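Local coordinates for protein acetyltransferase (Escherichia coli, PDB 7BYY) that acts as a toxin-type GNAT acetyltransferase that acetylates aminoacyl-tRNAs, probably glycyl-tRNA among them, using acetyl-CoA as the acetyl donor, at residues D21-G26 against S44-V49; A55-I60 against F123-I128; L103-K108 against G113-L118; K28-G33 against G65-I70; Y76-Q81 against G137-A142. The protein carries 1 engineered substitution. All blocks are in the same frame, centred on the assembly; numbering follows the deposited sequence.

In the fold
Contacts 2 to 5 each involve the central mixed sheet, while contact 1 lies outside it at the surface. Contacts 1 and 4 lie side by side, centres about 11 Å apart, joined where Pro25 O receives Leu67 N. Contact 4 leads on to contact 3, about 9 Å away between centres, through the Asp31-Arg107 salt bridge. Contacts 2 and 3 share helix 114-132, and Leu59 packs on Leu118 between them. Contact 5 lies at the far end of strand 67-79, about 27 Å from contact 4 between centres, and like contact 2 it reaches the second subunit. Contact 3 borders the loop that, as in other GNAT enzymes, probably holds the acetyl-CoA pyrophosphate.

Contact 1: residues D21-G26 against S44-V49; sequences DITYPG and SLKKSV
Two torsions bring Thr23 and Lys46 together. In Thr23 the hydroxyl stands anti to the carbonyl carbon (chi1 -47°), while Lys46 sends its CG anti to its own carbonyl carbon (chi1 -72°) and runs extended from there to the ammonium group. The two side chains meet at about a right angle, and Lys46 NZ gives a hydrogen bond to Thr23 OG1 at 2.9 Å. This is the one hydrogen bond between 21-26 and 44-49. Just behind the charge, Lys46 CE packs 3.7 Å from Ile22 O, a carbonyl that accepts a hydrogen bond from Tyr18 OH. The lysine end therefore rests against the irregular chain, CE by the Ile22 carbonyl and NZ on the hydroxyl.

Within the helix, Ser44 O accepts twice. Ser48 N comes from one face of the carbonyl plane and Ser48 OG from the opposite one, at 3.0 Å from Ser44 O and tilted 31° from that plane. In the loop, Ile22 CG2 rests over one face of the Tyr24 ring, toward its rim.

The whole contact is at the surface and small, tying the connection that follows strand 13-17 to helix 35-50 through its Lys46 side chain. Beneath it, Leu45 and Val49 of that helix turn to Ala56 on strand 55-61, and Tyr24 packs on Ile60 of the same strand.

Contact 2: residues A55-I60 against F123-I128; sequences AAKALI and FEHVKI
The polar part is a single approach, Lys57 NZ to His125 ND1 at 3.0 Å. The ammonium comes to the imidazole obliquely, and the lysine gets there by bending at chi2 (-71°) and chi4 (44°), which folds a long chain into the short space between strand 55-61 and helix 114-132. His125 NE2, on the other side of the ring, is the donor of a hydrogen bond to Ala132 O of the second subunit.

Among aromatic groups, the His125 ring also meets Phe73 of strand 67-79, their planes at about 60°. The remaining contacts are van der Waals packing: Lys57 lies on Ser15 and Asn17 of strand 13-17, and His125 touches Asn17 as well. Ala55 points toward the helix and packs on Pro134 of the second subunit.

Both ring nitrogens thus have a polar neighbour, one from the sheet and one from the other chain, and the bond at NE2 would limit rotation of the imidazole. With the lysine nitrogen so near, a second proton on the ring is probably disfavoured, which suggests a neutral imidazole whose hydrogen sits on NE2 and points to Ala132 O of the second subunit.

Contact 3: residues L103-K108 against G113-L118; sequences LGVARK and GFDQDL. Engineered in segment 113-118: Asp115 (natural residue Gly).
Gly113 O, at the N-cap of the helix on which Val105 packs, takes two backbone donors: Asp117 N at 3.1 Å and, weakly, Gln116 N. Val105 CG2 lies against the first turn as plain packing, 3.7 Å from Phe114 O and equally close to Asp115 N, with its other methyl, CG1, near Phe114 CB. Its placement follows from chi1 of 168°, which puts CG1 anti to the backbone N and leaves CG2 on the helix side. Asp115, an engineered residue in place of glycine, brings OD1 to 3.7 Å from Val105 CG2.

Strand 94-105 and helix 114-132 begin the beta-alpha-beta unit completed by strand 137-142. In the turn joining them, Gln110, Gly113 and the natural glycine at 115, replaced here by Asp, correspond to the Q/R-x-x-G-x-G/A signature of GNAT enzymes, whose backbone amides bind the pyrophosphate of acetyl-CoA in relatives and probably in this protein. The two short axes approach to 8.5 Å at 143°.

One turn further on, Leu103 and Leu118 slide past each other in opposite directions, and Leu103 CD1 meets Leu118 CD1 at 3.5 Å. Leu103 CD2 reaches toward Asp115 O, while Phe149 of helix 147-151 touches both Leu103 and Asp115.

Contact 4: residues K28-G33 against G65-I70; sequences KQFDCG and GELIGI
Phe30 is seated on a classic beta bulge at the start of strand 67-79, where Ile68 and Gly69 both face Leu59 of strand 55-61. With its CG anti to the backbone N (chi1 -168°), the phenyl ring is directed at the strand, and its far edge runs along the backbone there. Leu67 O lies in the ring plane at that edge, 3.5 Å from Phe30 CE1. Gly69 CA also lies near the plane, 4.1 Å from Phe30 CZ. Ile68 O approaches obliquely at 3.7 Å from Phe30 CE1, and this carbonyl accepts the backbone N of Ala106.

Aliphatic groups complete the fit. Leu67 crosses Phe30 at about a right angle, with Leu67 CG 3.7 Å from Phe30 CE1 and Leu67 CD2 3.8 Å from Phe30 CD1. On the same side of the ring plane, but by the CE2 edge, Ile70 CG2 makes a looser contact, 4.4 Å from Phe30 CE2.

Everything that touches here is buried, although the chain from 28 to 33 has no regular structure; its neighbour Asp31 is fixed by a salt bridge to Arg107. Val41 of helix 35-50 packs on Phe30, Leu67 and Ile70 together, Ala106 beyond strand 94-105 also meets Phe30, and Leu67 continues onto Ala58 and Ile60 of strand 55-61.

Contact 5: residues Y76-Q81 against G137-A142; sequences YSLEKQ and GVYLDA
The Tyr139 ring has Leu78 CD2 over the centre of one face, a CH-pi contact 4.1 Å from the centroid and only 9° off the ring normal. Tyr76 comes from the same side of the ring plane but reaches the rim: Tyr76 CE2 lies 3.9 Å from Tyr139 CD1. The two tyrosine rings are inclined at 41° with centroids 5.8 Å apart. Tyr76 also makes a cation-pi contact with Arg99.

The strands carrying these groups, 67-79 and 137-142, are not neighbours. Strand 94-105 runs between them, antiparallel to the first and parallel to the second, and Val97 on it touches both Leu78 and Tyr139. The side chains therefore bridge over a middle strand on one surface of the sheet. The parallel strands 94-105 and 137-142 are paired near Gly137 and Val98, which share a backbone hydrogen bond; further along, as in other GNAT enzymes, they probably diverge to admit acetyl-CoA.

Both tyrosines have CG anti to their backbone N (chi1 172° for Tyr139), which lets the rings lean across the middle strand toward each other. Leu78 crosses Tyr139 at about a right angle, and its second methyl, CD1, packs 3.9 Å from Tyr139 CD2. Pro169 of strand 168-173 touches Tyr139 as well, while Tyr76 packs on Glu94 of the second subunit.

Contact 1: residues D21-G26 against S44-V49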
# COMPACT_ATOMS: atom_id res chain seq x y z
N ASP A 21 0.22 22.32 -0.85
CA ASP A 21 0.47 23.74 -1.05
C ASP A 21 -0.76 24.50 -1.51
O ASP A 21 -0.64 25.66 -1.92
CB ASP A 21 1.62 23.94 -2.04
CG ASP A 21 1.51 23.04 -3.26
OD1 ASP A 21 1.09 21.88 -3.10
OD2 ASP A 21 1.85 23.50 -4.37
N ILE A 22 -1.94 23.89 -1.45
CA ILE A 22 -3.19 24.51 -1.89
C ILE A 22 -4.12 24.62 -0.69
O ILE A 22 -4.19 23.72 0.14
CB ILE A 22 -3.83 23.70 -3.03
CG1 ILE A 22 -2.98 23.79 -4.30
CG2 ILE A 22 -5.27 24.16 -3.30
CD1 ILE A 22 -3.14 25.10 -5.05
N THR A 23 -4.83 25.75 -0.60
CA THR A 23 -5.83 25.98 0.43
C THR A 23 -7.13 26.40 -0.25
O THR A 23 -7.22 27.50 -0.80
CB THR A 23 -5.38 27.05 1.43
OG1 THR A 23 -4.04 26.79 1.84
CG2 THR A 23 -6.29 27.04 2.65
N TYR A 24 -8.13 25.52 -0.22
CA TYR A 24 -9.41 25.80 -0.84
C TYR A 24 -10.28 26.66 0.06
O TYR A 24 -10.10 26.68 1.28
CB TYR A 24 -10.13 24.49 -1.17
CG TYR A 24 -9.41 23.63 -2.18
CD1 TYR A 24 -9.56 23.86 -3.54
CD2 TYR A 24 -8.57 22.60 -1.77
CE1 TYR A 24 -8.89 23.07 -4.47
CE2 TYR A 24 -7.90 21.81 -2.69
CZ TYR A 24 -8.07 22.05 -4.04
OH TYR A 24 -7.41 21.27 -4.97
N PRO A 25 -11.24 27.40 -0.51
CA PRO A 25 -12.23 28.09 0.32
C PRO A 25 -12.98 27.10 1.19
O PRO A 25 -13.39 26.03 0.75
CB PRO A 25 -13.16 28.75 -0.71
CG PRO A 25 -12.34 28.89 -1.94
CD PRO A 25 -11.39 27.72 -1.94
N GLY A 26 -13.16 27.47 2.46
CA GLY A 26 -13.80 26.62 3.43
C GLY A 26 -12.88 25.62 4.11
O GLY A 26 -13.30 25.00 5.10
N SER A 44 -4.13 20.39 10.58
CA SER A 44 -3.15 19.33 10.41
C SER A 44 -3.13 18.68 9.03
O SER A 44 -2.30 17.80 8.80
CB SER A 44 -3.37 18.24 11.47
OG SER A 44 -2.62 17.07 11.16
N LEU A 45 -4.02 19.08 8.12
CA LEU A 45 -4.11 18.39 6.84
C LEU A 45 -2.86 18.60 5.99
O LEU A 45 -2.36 17.66 5.37
CB LEU A 45 -5.36 18.85 6.08
CG LEU A 45 -5.43 18.43 4.61
CD1 LEU A 45 -5.57 16.91 4.48
CD2 LEU A 45 -6.57 19.14 3.90
N LYS A 46 -2.35 19.84 5.97
CA LYS A 46 -1.21 20.15 5.10
C LYS A 46 0.04 19.38 5.51
O LYS A 46 0.76 18.85 4.66
CB LYS A 46 -0.94 21.66 5.13
CG LYS A 46 -1.98 22.50 4.41
CD LYS A 46 -1.48 23.92 4.23
CE LYS A 46 -2.12 24.60 3.04
NZ LYS A 46 -1.37 25.82 2.61
N LYS A 47 0.31 19.30 6.82
CA LYS A 47 1.55 18.69 7.27
C LYS A 47 1.49 17.18 7.25
O LYS A 47 2.54 16.53 7.17
CB LYS A 47 1.88 19.19 8.67
CG LYS A 47 1.45 20.61 8.90
CD LYS A 47 1.32 20.91 10.38
CE LYS A 47 2.36 21.94 10.78
NZ LYS A 47 2.15 22.52 12.13
N SER A 48 0.30 16.59 7.34
CA SER A 48 0.20 15.14 7.31
C SER A 48 0.64 14.60 5.95
O SER A 48 1.47 13.69 5.88
CB SER A 48 -1.23 14.70 7.64
OG SER A 48 -1.49 14.88 9.02
N VAL A 49 0.09 15.15 4.86
CA VAL A 49 0.46 14.65 3.54
C VAL A 49 1.84 15.14 3.12
O VAL A 49 2.48 14.51 2.26
CB VAL A 49 -0.59 15.03 2.48
CG1 VAL A 49 -1.99 14.75 3.01
CG2 VAL A 49 -0.45 16.47 2.06

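Contact 2: residues A55-I60 against F123-I128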
# COMPACT_ATOMS: atom_id res chain seq x y z
N ALA A 55 -2.55 9.95 2.25
CA ALA A 55 -2.99 10.61 1.03
C ALA A 55 -4.41 11.12 1.23
O ALA A 55 -5.18 10.57 2.02
CB ALA A 55 -2.93 9.68 -0.17
N ALA A 56 -4.75 12.18 0.50
CA ALA A 56 -6.04 12.84 0.66
C ALA A 56 -6.74 12.98 -0.68
O ALA A 56 -6.12 13.32 -1.69
CB ALA A 56 -5.87 14.23 1.30
N LYS A 57 -8.04 12.71 -0.67
CA LYS A 57 -8.92 12.93 -1.82
C LYS A 57 -9.89 14.04 -1.48
O LYS A 57 -10.54 14.01 -0.43
CB LYS A 57 -9.67 11.65 -2.19
CG LYS A 57 -9.04 10.87 -3.32
CD LYS A 57 -9.20 11.59 -4.64
CE LYS A 57 -8.10 11.21 -5.61
NZ LYS A 57 -7.84 9.74 -5.59
N ALA A 58 -10.00 15.03 -2.38
CA ALA A 58 -10.80 16.21 -2.14
C ALA A 58 -11.97 16.28 -3.11
O ALA A 58 -11.88 15.82 -4.25
CB ALA A 58 -9.96 17.49 -2.25
N LEU A 59 -13.07 16.87 -2.65
CA LEU A 59 -14.22 17.19 -3.48
C LEU A 59 -14.33 18.71 -3.55
O LEU A 59 -14.70 19.36 -2.57
CB LEU A 59 -15.50 16.58 -2.92
CG LEU A 59 -15.91 15.24 -3.53
CD1 LEU A 59 -17.38 14.97 -3.28
CD2 LEU A 59 -15.60 15.22 -5.02
N ILE A 60 -14.01 19.27 -4.71
CA ILE A 60 -13.98 20.72 -4.91
C ILE A 60 -15.14 21.11 -5.82
O ILE A 60 -15.46 20.40 -6.78
CB ILE A 60 -12.63 21.16 -5.51
CG1 ILE A 60 -11.47 20.60 -4.68
CG2 ILE A 60 -12.55 22.68 -5.60
CD1 ILE A 60 -11.53 20.95 -3.21
N PHE A 123 -12.79 4.61 -4.03
CA PHE A 123 -12.73 3.24 -4.54
C PHE A 123 -11.93 3.18 -5.84
O PHE A 123 -11.17 2.24 -6.06
CB PHE A 123 -14.14 2.69 -4.76
CG PHE A 123 -14.82 2.26 -3.49
CD1 PHE A 123 -14.15 2.28 -2.28
CD2 PHE A 123 -16.14 1.84 -3.51
CE1 PHE A 123 -14.78 1.88 -1.11
CE2 PHE A 123 -16.78 1.44 -2.35
CZ PHE A 123 -16.09 1.46 -1.15
N GLU A 124 -12.10 4.18 -6.71
CA GLU A 124 -11.32 4.22 -7.94
C GLU A 124 -9.83 4.38 -7.65
O GLU A 124 -9.00 3.82 -8.38
CB GLU A 124 -11.81 5.35 -8.84
CG GLU A 124 -11.39 5.19 -10.29
CD GLU A 124 -12.21 4.15 -11.02
OE1 GLU A 124 -13.46 4.25 -10.99
OE2 GLU A 124 -11.61 3.23 -11.62
N HIS A 125 -9.49 5.12 -6.60
CA HIS A 125 -8.08 5.25 -6.23
C HIS A 125 -7.55 3.97 -5.60
O HIS A 125 -6.38 3.62 -5.80
CB HIS A 125 -7.90 6.43 -5.28
CG HIS A 125 -6.48 6.89 -5.17
ND1 HIS A 125 -5.84 7.57 -6.18
CD2 HIS A 125 -5.57 6.75 -4.17
CE1 HIS A 125 -4.60 7.85 -5.80
NE2 HIS A 125 -4.41 7.36 -4.59
N VAL A 126 -8.40 3.26 -4.85
CA VAL A 126 -7.99 1.97 -4.28
C VAL A 126 -7.68 0.99 -5.40
O VAL A 126 -6.73 0.19 -5.30
CB VAL A 126 -9.09 1.44 -3.34
CG1 VAL A 126 -8.80 0.01 -2.94
CG2 VAL A 126 -9.19 2.32 -2.11
N LYS A 127 -8.45 1.03 -6.49
CA LYS A 127 -8.16 0.17 -7.63
C LYS A 127 -6.78 0.45 -8.20
O LYS A 127 -6.03 -0.47 -8.53
CB LYS A 127 -9.24 0.35 -8.70
CG LYS A 127 -9.03 -0.48 -9.97
CD LYS A 127 -10.26 -0.40 -10.86
CE LYS A 127 -9.93 -0.72 -12.31
NZ LYS A 127 -9.25 -2.04 -12.45
N ILE A 128 -6.42 1.74 -8.30
CA ILE A 128 -5.07 2.09 -8.74
C ILE A 128 -4.04 1.50 -7.78
O ILE A 128 -3.04 0.91 -8.20
CB ILE A 128 -4.92 3.62 -8.84
CG1 ILE A 128 -5.90 4.19 -9.88
CG2 ILE A 128 -3.48 4.01 -9.16
CD1 ILE A 128 -5.31 4.40 -11.25

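Contact 3: residues L103-K108 against G113-L118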
# COMPACT_ATOMS: atom_id res chain seq x y z
N LEU A 103 -13.33 10.51 6.48
CA LEU A 103 -14.10 10.95 5.32
C LEU A 103 -15.23 11.82 5.85
O LEU A 103 -16.14 11.32 6.52
CB LEU A 103 -14.63 9.77 4.52
CG LEU A 103 -15.84 10.02 3.62
CD1 LEU A 103 -15.50 10.99 2.51
CD2 LEU A 103 -16.35 8.72 3.04
N GLY A 104 -15.16 13.11 5.56
CA GLY A 104 -16.17 14.05 6.02
C GLY A 104 -16.65 14.93 4.88
O GLY A 104 -15.87 15.33 4.02
N VAL A 105 -17.95 15.22 4.90
CA VAL A 105 -18.58 16.14 3.96
C VAL A 105 -19.01 17.37 4.74
O VAL A 105 -19.64 17.25 5.80
CB VAL A 105 -19.77 15.49 3.24
CG1 VAL A 105 -20.58 16.55 2.50
CG2 VAL A 105 -19.31 14.40 2.29
N ALA A 106 -18.67 18.55 4.22
CA ALA A 106 -19.07 19.79 4.87
C ALA A 106 -20.59 19.83 5.04
O ALA A 106 -21.35 19.32 4.21
CB ALA A 106 -18.60 21.00 4.06
N ARG A 107 -21.03 20.44 6.15
CA ARG A 107 -22.43 20.31 6.55
C ARG A 107 -23.37 20.96 5.55
O ARG A 107 -24.48 20.46 5.33
CB ARG A 107 -22.62 20.92 7.94
CG ARG A 107 -22.26 19.98 9.08
CD ARG A 107 -22.98 20.37 10.36
NE ARG A 107 -22.71 21.76 10.72
CZ ARG A 107 -23.59 22.57 11.28
NH1 ARG A 107 -24.82 22.14 11.55
NH2 ARG A 107 -23.25 23.82 11.57
N LYS A 108 -22.96 22.06 4.93
CA LYS A 108 -23.84 22.73 3.98
C LYS A 108 -23.93 22.00 2.64
O LYS A 108 -24.63 22.48 1.74
CB LYS A 108 -23.40 24.18 3.76
CG LYS A 108 -22.07 24.35 3.06
CD LYS A 108 -21.96 25.75 2.48
CE LYS A 108 -20.58 26.34 2.68
NZ LYS A 108 -20.49 27.73 2.16
N GLY A 113 -25.73 13.24 -1.26
CA GLY A 113 -25.04 12.19 -1.97
C GLY A 113 -23.55 12.39 -2.14
O GLY A 113 -22.88 11.49 -2.66
N PHE A 114 -23.01 13.53 -1.73
CA PHE A 114 -21.57 13.73 -1.79
C PHE A 114 -20.82 12.82 -0.81
O PHE A 114 -19.61 12.65 -0.95
CB PHE A 114 -21.22 15.19 -1.51
CG PHE A 114 -21.69 16.13 -2.59
CD1 PHE A 114 -21.50 15.82 -3.93
CD2 PHE A 114 -22.32 17.32 -2.27
CE1 PHE A 114 -21.92 16.68 -4.93
CE2 PHE A 114 -22.75 18.19 -3.26
CZ PHE A 114 -22.55 17.86 -4.59
N ASP A 115 -21.53 12.25 0.17
CA ASP A 115 -20.95 11.20 1.00
C ASP A 115 -20.45 10.05 0.14
O ASP A 115 -19.32 9.56 0.31
CB ASP A 115 -21.98 10.71 2.01
CG ASP A 115 -22.13 11.64 3.21
OD1 ASP A 115 -22.61 12.78 3.03
OD2 ASP A 115 -21.78 11.21 4.34
N GLN A 116 -21.28 9.60 -0.81
CA GLN A 116 -20.96 8.43 -1.63
C GLN A 116 -20.08 8.79 -2.82
O GLN A 116 -19.27 7.97 -3.26
CB GLN A 116 -22.25 7.75 -2.10
CG GLN A 116 -22.04 6.47 -2.90
CD GLN A 116 -23.34 5.87 -3.40
OE1 GLN A 116 -24.39 5.99 -2.77
NE2 GLN A 116 -23.28 5.22 -4.56
N ASP A 117 -20.24 10.00 -3.37
CA ASP A 117 -19.40 10.42 -4.49
C ASP A 117 -17.93 10.39 -4.11
O ASP A 117 -17.07 10.02 -4.92
CB ASP A 117 -19.81 11.81 -4.96
CG ASP A 117 -21.17 11.83 -5.62
OD1 ASP A 117 -21.72 10.73 -5.87
OD2 ASP A 117 -21.69 12.93 -5.88
N LEU A 118 -17.61 10.78 -2.87
CA LEU A 118 -16.23 10.69 -2.40
C LEU A 118 -15.79 9.25 -2.20
O LEU A 118 -14.62 8.93 -2.42
CB LEU A 118 -16.07 11.47 -1.10
CG LEU A 118 -15.18 12.70 -1.23
CD1 LEU A 118 -15.17 13.49 0.06
CD2 LEU A 118 -13.76 12.32 -1.64

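Contact 4: residues K28-G33 against G65-I70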
# COMPACT_ATOMS: atom_id res chain seq x y z
N LYS A 28 -10.13 26.22 5.86
CA LYS A 28 -9.67 26.71 7.15
C LYS A 28 -10.71 26.55 8.25
O LYS A 28 -10.36 26.64 9.43
CB LYS A 28 -9.26 28.18 7.05
CG LYS A 28 -7.85 28.39 6.53
CD LYS A 28 -7.59 29.87 6.25
CE LYS A 28 -7.78 30.71 7.50
NZ LYS A 28 -7.56 32.16 7.22
N GLN A 29 -11.98 26.35 7.90
CA GLN A 29 -13.01 26.07 8.89
C GLN A 29 -13.65 24.70 8.68
O GLN A 29 -13.56 23.84 9.56
CB GLN A 29 -14.04 27.20 8.88
CG GLN A 29 -13.40 28.58 8.69
CD GLN A 29 -14.17 29.70 9.34
OE1 GLN A 29 -13.67 30.39 10.24
NE2 GLN A 29 -15.41 29.91 8.89
N PHE A 30 -14.25 24.45 7.52
CA PHE A 30 -14.74 23.12 7.14
C PHE A 30 -15.59 22.48 8.24
O PHE A 30 -15.20 21.50 8.88
CB PHE A 30 -13.57 22.21 6.76
CG PHE A 30 -13.99 20.94 6.08
CD1 PHE A 30 -14.43 20.95 4.77
CD2 PHE A 30 -13.97 19.74 6.77
CE1 PHE A 30 -14.83 19.78 4.15
CE2 PHE A 30 -14.36 18.57 6.16
CZ PHE A 30 -14.79 18.59 4.85
N ASP A 31 -16.76 23.07 8.47
CA ASP A 31 -17.71 22.48 9.41
C ASP A 31 -18.36 21.26 8.77
O ASP A 31 -19.14 21.38 7.82
CB ASP A 31 -18.77 23.51 9.80
CG ASP A 31 -19.64 23.04 10.94
OD1 ASP A 31 -19.33 21.97 11.52
OD2 ASP A 31 -20.63 23.73 11.27
N CYS A 32 -18.04 20.07 9.28
CA CYS A 32 -18.55 18.82 8.72
C CYS A 32 -19.34 17.97 9.71
O CYS A 32 -19.86 16.92 9.32
CB CYS A 32 -17.40 17.99 8.14
SG CYS A 32 -16.63 16.84 9.31
N GLY A 33 -19.44 18.38 10.98
CA GLY A 33 -20.18 17.65 11.97
C GLY A 33 -19.35 16.72 12.84
O GLY A 33 -19.83 16.30 13.90
N GLY A 65 -14.86 26.75 -5.90
CA GLY A 65 -13.63 26.25 -5.34
C GLY A 65 -13.73 25.72 -3.93
O GLY A 65 -12.71 25.28 -3.38
N GLU A 66 -14.92 25.73 -3.33
CA GLU A 66 -15.08 25.37 -1.93
C GLU A 66 -14.80 23.89 -1.69
O GLU A 66 -15.04 23.04 -2.55
CB GLU A 66 -16.50 25.71 -1.45
CG GLU A 66 -16.72 27.18 -1.13
CD GLU A 66 -17.75 27.38 -0.03
OE1 GLU A 66 -18.20 26.36 0.56
OE2 GLU A 66 -18.12 28.54 0.26
N LEU A 67 -14.29 23.60 -0.50
CA LEU A 67 -13.97 22.23 -0.10
C LEU A 67 -15.25 21.55 0.35
O LEU A 67 -15.76 21.81 1.45
CB LEU A 67 -12.91 22.23 1.00
CG LEU A 67 -12.45 20.85 1.49
CD1 LEU A 67 -11.95 20.01 0.33
CD2 LEU A 67 -11.38 21.00 2.56
N ILE A 68 -15.79 20.68 -0.50
CA ILE A 68 -17.04 20.00 -0.18
C ILE A 68 -16.79 18.82 0.75
O ILE A 68 -17.46 18.65 1.77
CB ILE A 68 -17.75 19.56 -1.47
CG1 ILE A 68 -18.24 20.79 -2.24
CG2 ILE A 68 -18.91 18.62 -1.16
CD1 ILE A 68 -18.29 20.60 -3.74
N GLY A 69 -15.81 17.98 0.41
CA GLY A 69 -15.49 16.84 1.24
C GLY A 69 -14.01 16.53 1.20
O GLY A 69 -13.27 16.97 0.31
N ILE A 70 -13.58 15.75 2.19
CA ILE A 70 -12.20 15.30 2.30
C ILE A 70 -12.20 13.81 2.60
O ILE A 70 -13.18 13.24 3.07
CB ILE A 70 -11.41 16.07 3.38
CG1 ILE A 70 -9.92 16.10 3.04
CG2 ILE A 70 -11.63 15.45 4.75
CD1 ILE A 70 -9.59 16.90 1.81

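Contact 5: residues Y76-Q81 against G137-A142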
# COMPACT_ATOMS: atom_id res chain seq x y z
N TYR A 76 -1.92 -0.03 5.75
CA TYR A 76 -2.22 -0.67 7.03
C TYR A 76 -2.20 -2.18 6.84
O TYR A 76 -2.40 -2.69 5.74
CB TYR A 76 -3.57 -0.20 7.57
CG TYR A 76 -3.79 -0.46 9.05
CD1 TYR A 76 -2.78 -0.21 9.97
CD2 TYR A 76 -5.00 -0.95 9.51
CE1 TYR A 76 -2.98 -0.44 11.32
CE2 TYR A 76 -5.21 -1.18 10.86
CZ TYR A 76 -4.20 -0.93 11.76
OH TYR A 76 -4.40 -1.16 13.10
N SER A 77 -1.94 -2.89 7.94
CA SER A 77 -1.92 -4.34 7.93
C SER A 77 -2.63 -4.87 9.16
O SER A 77 -2.54 -4.28 10.25
CB SER A 77 -0.48 -4.88 7.89
OG SER A 77 0.22 -4.59 9.09
N LEU A 78 -3.36 -5.97 8.99
CA LEU A 78 -4.13 -6.59 10.05
C LEU A 78 -3.79 -8.07 10.15
O LEU A 78 -3.40 -8.70 9.16
CB LEU A 78 -5.63 -6.45 9.82
CG LEU A 78 -6.17 -5.05 9.53
CD1 LEU A 78 -7.35 -5.12 8.57
CD2 LEU A 78 -6.58 -4.37 10.83
N GLU A 79 -3.95 -8.63 11.34
CA GLU A 79 -3.83 -10.06 11.53
C GLU A 79 -5.08 -10.76 11.00
O GLU A 79 -6.17 -10.19 10.97
CB GLU A 79 -3.63 -10.40 13.01
CG GLU A 79 -2.66 -9.48 13.73
CD GLU A 79 -2.85 -9.52 15.24
OE1 GLU A 79 -2.82 -10.63 15.82
OE2 GLU A 79 -3.03 -8.44 15.85
N LYS A 80 -4.91 -12.02 10.58
CA LYS A 80 -6.02 -12.77 10.00
C LYS A 80 -7.15 -13.00 11.00
O LYS A 80 -8.27 -13.30 10.58
CB LYS A 80 -5.52 -14.11 9.45
CG LYS A 80 -4.52 -14.83 10.34
CD LYS A 80 -4.34 -16.29 9.92
CE LYS A 80 -3.47 -17.05 10.90
NZ LYS A 80 -3.58 -18.53 10.73
N GLN A 81 -6.89 -12.87 12.30
CA GLN A 81 -7.92 -13.15 13.29
C GLN A 81 -9.01 -12.08 13.27
O GLN A 81 -10.20 -12.40 13.39
CB GLN A 81 -7.31 -13.27 14.69
CG GLN A 81 -5.99 -14.04 14.76
CD GLN A 81 -6.02 -15.38 14.03
OE1 GLN A 81 -5.05 -15.75 13.37
NE2 GLN A 81 -7.11 -16.12 14.18
N GLY A 137 -8.42 -5.48 0.94
CA GLY A 137 -9.63 -4.68 1.00
C GLY A 137 -9.36 -3.35 1.68
O GLY A 137 -8.23 -2.86 1.69
N VAL A 138 -10.42 -2.78 2.24
CA VAL A 138 -10.35 -1.49 2.92
C VAL A 138 -10.87 -1.67 4.34
O VAL A 138 -11.95 -2.23 4.56
CB VAL A 138 -11.15 -0.41 2.18
CG1 VAL A 138 -11.26 0.85 3.03
CG2 VAL A 138 -10.50 -0.09 0.85
N TYR A 139 -10.09 -1.19 5.31
CA TYR A 139 -10.44 -1.23 6.72
C TYR A 139 -10.71 0.18 7.21
O TYR A 139 -10.11 1.15 6.73
CB TYR A 139 -9.32 -1.88 7.53
CG TYR A 139 -9.49 -1.80 9.03
CD1 TYR A 139 -8.94 -0.75 9.76
CD2 TYR A 139 -10.19 -2.78 9.72
CE1 TYR A 139 -9.10 -0.68 11.13
CE2 TYR A 139 -10.35 -2.71 11.09
CZ TYR A 139 -9.80 -1.66 11.79
OH TYR A 139 -9.95 -1.59 13.15
N LEU A 140 -11.63 0.31 8.17
CA LEU A 140 -11.92 1.61 8.75
C LEU A 140 -12.48 1.42 10.15
O LEU A 140 -12.89 0.32 10.54
CB LEU A 140 -12.90 2.41 7.88
CG LEU A 140 -14.27 1.84 7.52
CD1 LEU A 140 -15.30 2.10 8.60
CD2 LEU A 140 -14.73 2.45 6.21
N ASP A 141 -12.49 2.51 10.90
CA ASP A 141 -13.04 2.56 12.26
C ASP A 141 -14.16 3.60 12.24
O ASP A 141 -13.89 4.80 12.32
CB ASP A 141 -11.95 2.89 13.27
CG ASP A 141 -11.18 1.67 13.73
OD1 ASP A 141 -11.79 0.78 14.37
OD2 ASP A 141 -9.96 1.59 13.45
N ALA A 142 -15.40 3.14 12.14
CA ALA A 142 -16.53 4.01 11.85
C ALA A 142 -17.10 4.63 13.12
O ALA A 142 -17.40 3.93 14.08
CB ALA A 142 -17.63 3.23 11.12